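PDB 4Q7O: immunity protein from Neisseria meningitidis, which probably protects the cell that makes it by neutralising the partner toxin of a contact-dependent growth-inhibition system. Local coordinates for residues K37-L41 / Y125-C129; C43-T48 / A107-F111; F111-S116 / I132-Y136. One frame throughout, in Å; residues are numbered along the deposited sequence.

Contact 1 of 3, residues K37-L41 / Y125-C129; sequences KDTLL and YQKKC
Build 37-41 as the regular first turn of helix 37-46, closed by L41 N to K37 O at 2.9 Å, and set 125-129 beside it as the start of helix 126-139. The CA pairs K37-Y125 (9.2 Å) and L41-C129 (7.7 Å) show the segments converging along their length. Y125 is the N-cap residue (phi/psi -101/16), and its O accepts from C129 N at 3.0 Å. With chi1 m and chi2 90°, its ring reaches to the other helix: Y125 CE1 lies 3.4 Å from K37 CD and Y125 CD2 3.7 Å from L41 CD1. The end of K37 leads away from 125-129, so its contribution is aliphatic. One water links Y125 OH, 2.6 Å away, to D38 OD1, to which it donates at 2.6 Å. K128, extended beyond an m chi1, lays CD 3.9 Å from L41 CD1; K128 NZ is 4.6 Å from D38 OD1, too far for a salt bridge. C129 SG is 3.9 Å from L41 CD2. The first turns of two helices thus pack together, with L41 as apolar centre and a solvated edge. F118 of helix 104-121 meets the Y125 ring and touches C129 and L40, while L40 also reaches I31 and Y32 of helix 22-34.

Contact 2 of 3, residues C43-T48 / A107-F111; sequences CFKNIT and AYHYF
Segment 43-48 carries the last part of helix 37-46 into a turn, in which K45 O accepts both T48 N (3.0 Å) and T48 OG1 (2.8 Å, chi1 p). Segment 107-111 is continuous helix, with F111 N to A107 O at 2.8 Å. CA atoms pair F44 with F111 at 6.8 Å and I47 with Y108 at 8.2 Å, so the two segments run in opposite directions. I47 (chi1 t, chi2 t) is the wedge between them. I47 CD1 stands 3.8 Å from the F111 ring centroid and 4° off the normal, a CH-pi contact over the face, and 4.1 Å from A107 CB; I47 CG2 approaches F111 CD2 at 3.9 Å and Y108 CE1 at 4.0 Å. F111, chi1 m, also places CD2 4.1 Å from F44 CD1 and CE2 3.6 Å from C43 O, which meets the ring edge. T48 CG2 lies at the edge of the Y108 ring, near its plane, 3.6 Å from Y108 OH. The C-terminal end of helix 37-46 and the turn after it thus pack on helix 104-121 in the buried interior. Around it, Y60 of strand 58-62 and F28 of helix 22-34 meet F111 edge-to-face, and Y136 of helix 126-139 meets Y108 likewise.

Contact 3 of 3, residues F111-S116 / I132-Y136; sequences FNIAIS and IQKTY
I115 reaches across to helix 126-139 and overlaps both I132 and Q133: I115 CD1 is 3.7 Å from I132 CB and I115 CG2 3.5 Å from Q133 CG. The motif is an antiparallel helical hairpin, made by the consecutive helices 104-121 and 126-139; the short axes of 111-116 and 132-136 run at 167° and approach to 10.5 Å. Both segments are regular helix, with I115 N to F111 O at 2.9 Å and Y136 N to I132 O at 3.0 Å. The register is set by N112 and Q133, whose CA atoms are 6.5 Å apart. I115 takes chi1 t and chi2 t, which sends CD1 toward I132. Y136, with chi1 m, lays its ring along the N-terminal end of 111-116: Y136 CE2 is 3.9 Å from both F111 CB and N112 N, and 4.2 Å from I115 CG2. Y136 OH arrives at the edge of the F111 ring, 3.5 Å from F111 CD2, and is hydrogen-bonded to F44 O, tying helix 37-46 to the hairpin. F44 also packs on A114 and I115, and F111, I115, I132 and Y136 are buried. The other side is more polar. N112, chi1 t, brings OD1 to the partner helix, and Q133, chi1 m and chi2 t, extends to meet it, while Q133 OE1 is bonded to K130 NZ, three residues earlier. Q133 NE2 donates to N112 OD1 at 3.2 Å, a weak bond with an angle of 121° at the hydrogen. A water completes the link, donating to N112 OD1 and to Q133 O, each at 2.9 Å.

The three contacts join helices 37-46, 104-121 and 126-139 pairwise, so each helix serves in two of them. The centres of contacts 2, 3 and 1 lie about 5, 11 and 15 Å from the centre of the chain: contact 2 is the core member, built from aromatic and aliphatic groups, contact 3 is intermediate and contact 1 the most peripheral. Water-mediated links occur in the outer two, whereas contact 2 has none across its segments. F111 belongs to both contacts 2 and 3: its ring face takes I47 CD1 in contact 2 and its edge meets Y136 OH in contact 3, while F44 O lies 2.7 Å from Y136 OH between them. Contacts 1 and 3 meet where L41 CD2 comes within 3.9 Å of I132 CD1.

Contact 1 of 3, residues K37-L41 / Y125-C129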
# COMPACT_ATOMS: atom_id res chain seq x y z
N LYS B 37 6.06 8.90 -17.17
CA LYS B 37 4.73 8.46 -17.56
C LYS B 37 4.83 7.43 -18.68
O LYS B 37 4.03 6.50 -18.74
CB LYS B 37 3.83 9.64 -17.94
CG LYS B 37 3.45 10.50 -16.74
CD LYS B 37 2.48 11.61 -17.11
CE LYS B 37 2.17 12.47 -15.90
NZ LYS B 37 3.38 13.12 -15.33
N ASP B 38 5.82 7.59 -19.56
CA ASP B 38 6.03 6.61 -20.62
C ASP B 38 6.36 5.23 -20.05
O ASP B 38 5.88 4.21 -20.54
CB ASP B 38 7.13 7.06 -21.58
CG ASP B 38 6.69 8.17 -22.52
OD1 ASP B 38 5.47 8.41 -22.63
OD2 ASP B 38 7.57 8.78 -23.16
N THR B 39 7.17 5.20 -19.00
CA THR B 39 7.46 3.94 -18.30
C THR B 39 6.20 3.33 -17.68
O THR B 39 5.96 2.13 -17.80
CB THR B 39 8.54 4.14 -17.24
OG1 THR B 39 9.77 4.46 -17.90
CG2 THR B 39 8.71 2.89 -16.38
N LEU B 40 5.39 4.16 -17.04
CA LEU B 40 4.12 3.68 -16.49
C LEU B 40 3.23 3.06 -17.58
O LEU B 40 2.61 2.03 -17.36
CB LEU B 40 3.39 4.80 -15.77
CG LEU B 40 2.06 4.43 -15.10
CD1 LEU B 40 2.25 3.34 -14.03
CD2 LEU B 40 1.42 5.67 -14.50
N LEU B 41 3.17 3.70 -18.75
CA LEU B 41 2.42 3.14 -19.87
C LEU B 41 2.93 1.75 -20.25
O LEU B 41 2.14 0.85 -20.53
CB LEU B 41 2.42 4.09 -21.07
CG LEU B 41 1.51 5.31 -20.93
CD1 LEU B 41 1.65 6.21 -22.13
CD2 LEU B 41 0.07 4.87 -20.78
N TYR B 125 -3.24 11.76 -21.88
CA TYR B 125 -2.95 10.38 -22.23
C TYR B 125 -4.19 9.55 -22.58
O TYR B 125 -4.12 8.32 -22.63
CB TYR B 125 -2.15 9.69 -21.11
CG TYR B 125 -0.74 10.22 -20.98
CD1 TYR B 125 -0.47 11.30 -20.16
CD2 TYR B 125 0.30 9.67 -21.71
CE1 TYR B 125 0.81 11.81 -20.06
CE2 TYR B 125 1.59 10.17 -21.61
CZ TYR B 125 1.83 11.25 -20.78
OH TYR B 125 3.10 11.77 -20.67
N GLN B 126 -5.30 10.23 -22.84
CA GLN B 126 -6.59 9.57 -23.13
C GLN B 126 -6.49 8.49 -24.21
O GLN B 126 -6.86 7.33 -23.97
CB GLN B 126 -7.64 10.62 -23.55
CG GLN B 126 -8.99 10.03 -23.95
CD GLN B 126 -9.88 9.68 -22.76
OE1 GLN B 126 -9.57 10.01 -21.61
NE2 GLN B 126 -10.99 9.00 -23.04
N LYS B 127 -6.00 8.87 -25.38
CA LYS B 127 -5.94 7.97 -26.53
C LYS B 127 -5.11 6.71 -26.24
O LYS B 127 -5.54 5.59 -26.51
CB LYS B 127 -5.39 8.70 -27.75
CG LYS B 127 -5.31 7.88 -29.02
CD LYS B 127 -4.65 8.69 -30.14
CE LYS B 127 -4.63 7.93 -31.45
NZ LYS B 127 -3.99 6.59 -31.32
N LYS B 128 -3.91 6.91 -25.69
CA LYS B 128 -3.01 5.79 -25.44
C LYS B 128 -3.57 4.84 -24.38
O LYS B 128 -3.44 3.62 -24.50
CB LYS B 128 -1.65 6.31 -24.99
CG LYS B 128 -0.85 6.97 -26.11
CD LYS B 128 0.40 7.62 -25.56
CE LYS B 128 1.25 8.23 -26.66
NZ LYS B 128 2.51 8.80 -26.12
N CYS B 129 -4.18 5.39 -23.34
CA CYS B 129 -4.74 4.57 -22.27
C CYS B 129 -5.97 3.80 -22.72
O CYS B 129 -6.15 2.64 -22.35
CB CYS B 129 -5.06 5.42 -21.05
SG CYS B 129 -3.59 6.04 -20.22
O HOH W 1 5.11 10.98 -22.15

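Contact 2 of 3, residues C43-T48 / A107-F111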
# COMPACT_ATOMS: atom_id res chain seq x y z
N CYS B 43 4.48 -0.33 -18.22
CA CYS B 43 4.01 -1.15 -17.11
C CYS B 43 2.56 -1.62 -17.33
O CYS B 43 2.25 -2.79 -17.13
CB CYS B 43 4.12 -0.36 -15.79
SG CYS B 43 3.39 -1.18 -14.37
N PHE B 44 1.69 -0.71 -17.77
CA PHE B 44 0.30 -1.08 -18.08
C PHE B 44 0.22 -2.08 -19.24
O PHE B 44 -0.64 -2.96 -19.24
CB PHE B 44 -0.55 0.15 -18.42
CG PHE B 44 -0.95 0.98 -17.22
CD1 PHE B 44 -1.66 0.40 -16.18
CD2 PHE B 44 -0.68 2.34 -17.18
CE1 PHE B 44 -2.06 1.17 -15.09
CE2 PHE B 44 -1.08 3.11 -16.10
CZ PHE B 44 -1.76 2.52 -15.05
N LYS B 45 1.10 -1.93 -20.22
CA LYS B 45 1.04 -2.76 -21.43
C LYS B 45 1.58 -4.17 -21.26
O LYS B 45 1.05 -5.12 -21.85
CB LYS B 45 1.84 -2.10 -22.56
CG LYS B 45 1.16 -0.91 -23.18
CD LYS B 45 1.91 -0.48 -24.41
CE LYS B 45 2.54 0.87 -24.22
NZ LYS B 45 3.30 1.29 -25.42
N ASN B 46 2.65 -4.31 -20.48
CA ASN B 46 3.41 -5.55 -20.46
C ASN B 46 2.62 -6.74 -19.94
O ASN B 46 2.91 -7.88 -20.28
CB ASN B 46 4.70 -5.40 -19.64
CG ASN B 46 5.83 -4.79 -20.44
OD1 ASN B 46 5.63 -4.21 -21.50
ND2 ASN B 46 7.05 -4.92 -19.91
N ILE B 47 1.61 -6.48 -19.12
CA ILE B 47 0.79 -7.56 -18.59
C ILE B 47 0.11 -8.35 -19.73
O ILE B 47 -0.09 -9.56 -19.61
CB ILE B 47 -0.23 -7.06 -17.55
CG1 ILE B 47 -0.76 -8.22 -16.70
CG2 ILE B 47 -1.36 -6.24 -18.21
CD1 ILE B 47 -1.48 -7.78 -15.44
N THR B 48 -0.19 -7.68 -20.84
CA THR B 48 -0.84 -8.32 -21.98
C THR B 48 0.13 -8.98 -22.94
O THR B 48 -0.25 -9.83 -23.75
CB THR B 48 -1.67 -7.31 -22.81
OG1 THR B 48 -0.78 -6.46 -23.55
CG2 THR B 48 -2.55 -6.46 -21.91
N ALA B 107 -5.82 -9.35 -11.30
CA ALA B 107 -4.80 -8.40 -11.73
C ALA B 107 -5.30 -7.49 -12.86
O ALA B 107 -5.11 -6.28 -12.81
CB ALA B 107 -3.53 -9.11 -12.16
N TYR B 108 -5.95 -8.08 -13.86
CA TYR B 108 -6.52 -7.26 -14.93
C TYR B 108 -7.56 -6.26 -14.42
O TYR B 108 -7.62 -5.13 -14.88
CB TYR B 108 -7.10 -8.12 -16.04
CG TYR B 108 -6.09 -8.46 -17.11
CD1 TYR B 108 -5.83 -7.58 -18.15
CD2 TYR B 108 -5.40 -9.66 -17.08
CE1 TYR B 108 -4.90 -7.88 -19.14
CE2 TYR B 108 -4.48 -9.98 -18.07
CZ TYR B 108 -4.23 -9.09 -19.09
OH TYR B 108 -3.30 -9.40 -20.06
N HIS B 109 -8.37 -6.70 -13.46
CA HIS B 109 -9.34 -5.84 -12.78
C HIS B 109 -8.61 -4.64 -12.17
O HIS B 109 -8.98 -3.48 -12.40
CB HIS B 109 -10.04 -6.69 -11.71
CG HIS B 109 -11.03 -5.96 -10.86
ND1 HIS B 109 -12.24 -5.51 -11.33
CD2 HIS B 109 -11.02 -5.69 -9.53
CE1 HIS B 109 -12.92 -4.95 -10.34
NE2 HIS B 109 -12.21 -5.05 -9.24
N TYR B 110 -7.54 -4.90 -11.42
CA TYR B 110 -6.76 -3.80 -10.83
C TYR B 110 -6.13 -2.90 -11.88
O TYR B 110 -6.14 -1.69 -11.74
CB TYR B 110 -5.68 -4.34 -9.92
CG TYR B 110 -6.15 -4.88 -8.59
CD1 TYR B 110 -7.12 -4.21 -7.85
CD2 TYR B 110 -5.61 -6.04 -8.05
CE1 TYR B 110 -7.54 -4.68 -6.62
CE2 TYR B 110 -6.02 -6.53 -6.81
CZ TYR B 110 -6.99 -5.84 -6.11
OH TYR B 110 -7.40 -6.31 -4.89
N PHE B 111 -5.55 -3.49 -12.92
CA PHE B 111 -4.89 -2.70 -13.95
C PHE B 111 -5.87 -1.80 -14.70
O PHE B 111 -5.55 -0.66 -15.05
CB PHE B 111 -4.11 -3.59 -14.93
CG PHE B 111 -2.72 -3.92 -14.47
CD1 PHE B 111 -2.50 -4.49 -13.22
CD2 PHE B 111 -1.63 -3.63 -15.27
CE1 PHE B 111 -1.21 -4.78 -12.79
CE2 PHE B 111 -0.34 -3.92 -14.85
CZ PHE B 111 -0.13 -4.50 -13.61

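Contact 3 of 3, residues F111-S116 / I132-Y136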
# COMPACT_ATOMS: atom_id res chain seq x y z
N PHE B 111 -5.55 -3.49 -12.92
CA PHE B 111 -4.89 -2.70 -13.95
C PHE B 111 -5.87 -1.80 -14.70
O PHE B 111 -5.55 -0.66 -15.05
CB PHE B 111 -4.11 -3.59 -14.93
CG PHE B 111 -2.72 -3.92 -14.47
CD1 PHE B 111 -2.50 -4.49 -13.22
CD2 PHE B 111 -1.63 -3.63 -15.27
CE1 PHE B 111 -1.21 -4.78 -12.79
CE2 PHE B 111 -0.34 -3.92 -14.85
CZ PHE B 111 -0.13 -4.50 -13.61
N ASN B 112 -7.07 -2.30 -14.92
CA ASN B 112 -8.09 -1.53 -15.61
C ASN B 112 -8.53 -0.34 -14.75
O ASN B 112 -8.75 0.77 -15.26
CB ASN B 112 -9.28 -2.42 -15.97
CG ASN B 112 -10.25 -1.73 -16.89
OD1 ASN B 112 -9.90 -1.32 -18.00
ND2 ASN B 112 -11.49 -1.61 -16.43
N ILE B 113 -8.64 -0.58 -13.45
CA ILE B 113 -8.95 0.50 -12.51
C ILE B 113 -7.81 1.51 -12.42
O ILE B 113 -8.03 2.73 -12.46
CB ILE B 113 -9.28 -0.06 -11.12
CG1 ILE B 113 -10.57 -0.89 -11.18
CG2 ILE B 113 -9.42 1.06 -10.11
CD1 ILE B 113 -10.80 -1.72 -9.93
N ALA B 114 -6.58 1.01 -12.31
CA ALA B 114 -5.41 1.88 -12.21
C ALA B 114 -5.21 2.76 -13.45
O ALA B 114 -4.92 3.95 -13.33
CB ALA B 114 -4.16 1.06 -11.95
N ILE B 115 -5.38 2.19 -14.64
CA ILE B 115 -5.17 2.99 -15.84
C ILE B 115 -6.30 4.01 -16.01
O ILE B 115 -6.08 5.10 -16.54
CB ILE B 115 -4.97 2.11 -17.10
CG1 ILE B 115 -4.24 2.90 -18.19
CG2 ILE B 115 -6.30 1.53 -17.60
CD1 ILE B 115 -3.90 2.05 -19.41
N SER B 116 -7.48 3.67 -15.52
CA SER B 116 -8.60 4.60 -15.46
C SER B 116 -8.25 5.79 -14.56
O SER B 116 -8.44 6.95 -14.95
CB SER B 116 -9.85 3.90 -14.93
OG SER B 116 -10.87 4.85 -14.68
N ILE B 132 -4.86 0.79 -24.58
CA ILE B 132 -4.40 -0.26 -23.68
C ILE B 132 -5.59 -0.96 -23.01
O ILE B 132 -5.59 -2.18 -22.88
CB ILE B 132 -3.40 0.29 -22.65
CG1 ILE B 132 -2.16 0.83 -23.37
CG2 ILE B 132 -3.02 -0.80 -21.64
CD1 ILE B 132 -1.26 1.67 -22.50
N GLN B 133 -6.59 -0.18 -22.60
CA GLN B 133 -7.83 -0.77 -22.09
C GLN B 133 -8.53 -1.67 -23.11
O GLN B 133 -9.14 -2.67 -22.75
CB GLN B 133 -8.80 0.32 -21.63
CG GLN B 133 -8.52 0.84 -20.25
CD GLN B 133 -9.54 1.86 -19.80
OE1 GLN B 133 -10.06 2.63 -20.60
NE2 GLN B 133 -9.85 1.86 -18.50
N LYS B 134 -8.44 -1.30 -24.39
CA LYS B 134 -9.00 -2.12 -25.46
C LYS B 134 -8.30 -3.46 -25.49
O LYS B 134 -8.93 -4.51 -25.64
CB LYS B 134 -8.84 -1.41 -26.81
CG LYS B 134 -9.35 -2.21 -28.00
CD LYS B 134 -8.93 -1.58 -29.32
CE LYS B 134 -8.85 -0.07 -29.21
NZ LYS B 134 -8.09 0.55 -30.33
N THR B 135 -6.98 -3.43 -25.34
CA THR B 135 -6.19 -4.66 -25.30
C THR B 135 -6.59 -5.54 -24.11
O THR B 135 -6.65 -6.76 -24.23
CB THR B 135 -4.67 -4.38 -25.29
OG1 THR B 135 -4.33 -3.56 -26.41
CG2 THR B 135 -3.89 -5.68 -25.38
N TYR B 136 -6.87 -4.91 -22.96
CA TYR B 136 -7.33 -5.66 -21.79
C TYR B 136 -8.62 -6.40 -22.11
O TYR B 136 -8.78 -7.57 -21.77
CB TYR B 136 -7.57 -4.73 -20.58
CG TYR B 136 -6.34 -4.08 -19.96
CD1 TYR B 136 -5.05 -4.45 -20.31
CD2 TYR B 136 -6.48 -3.07 -19.00
CE1 TYR B 136 -3.94 -3.84 -19.74
CE2 TYR B 136 -5.38 -2.45 -18.43
CZ TYR B 136 -4.11 -2.85 -18.79
OH TYR B 136 -3.01 -2.24 -18.23
O HOH W 2 -10.84 -2.71 -20.36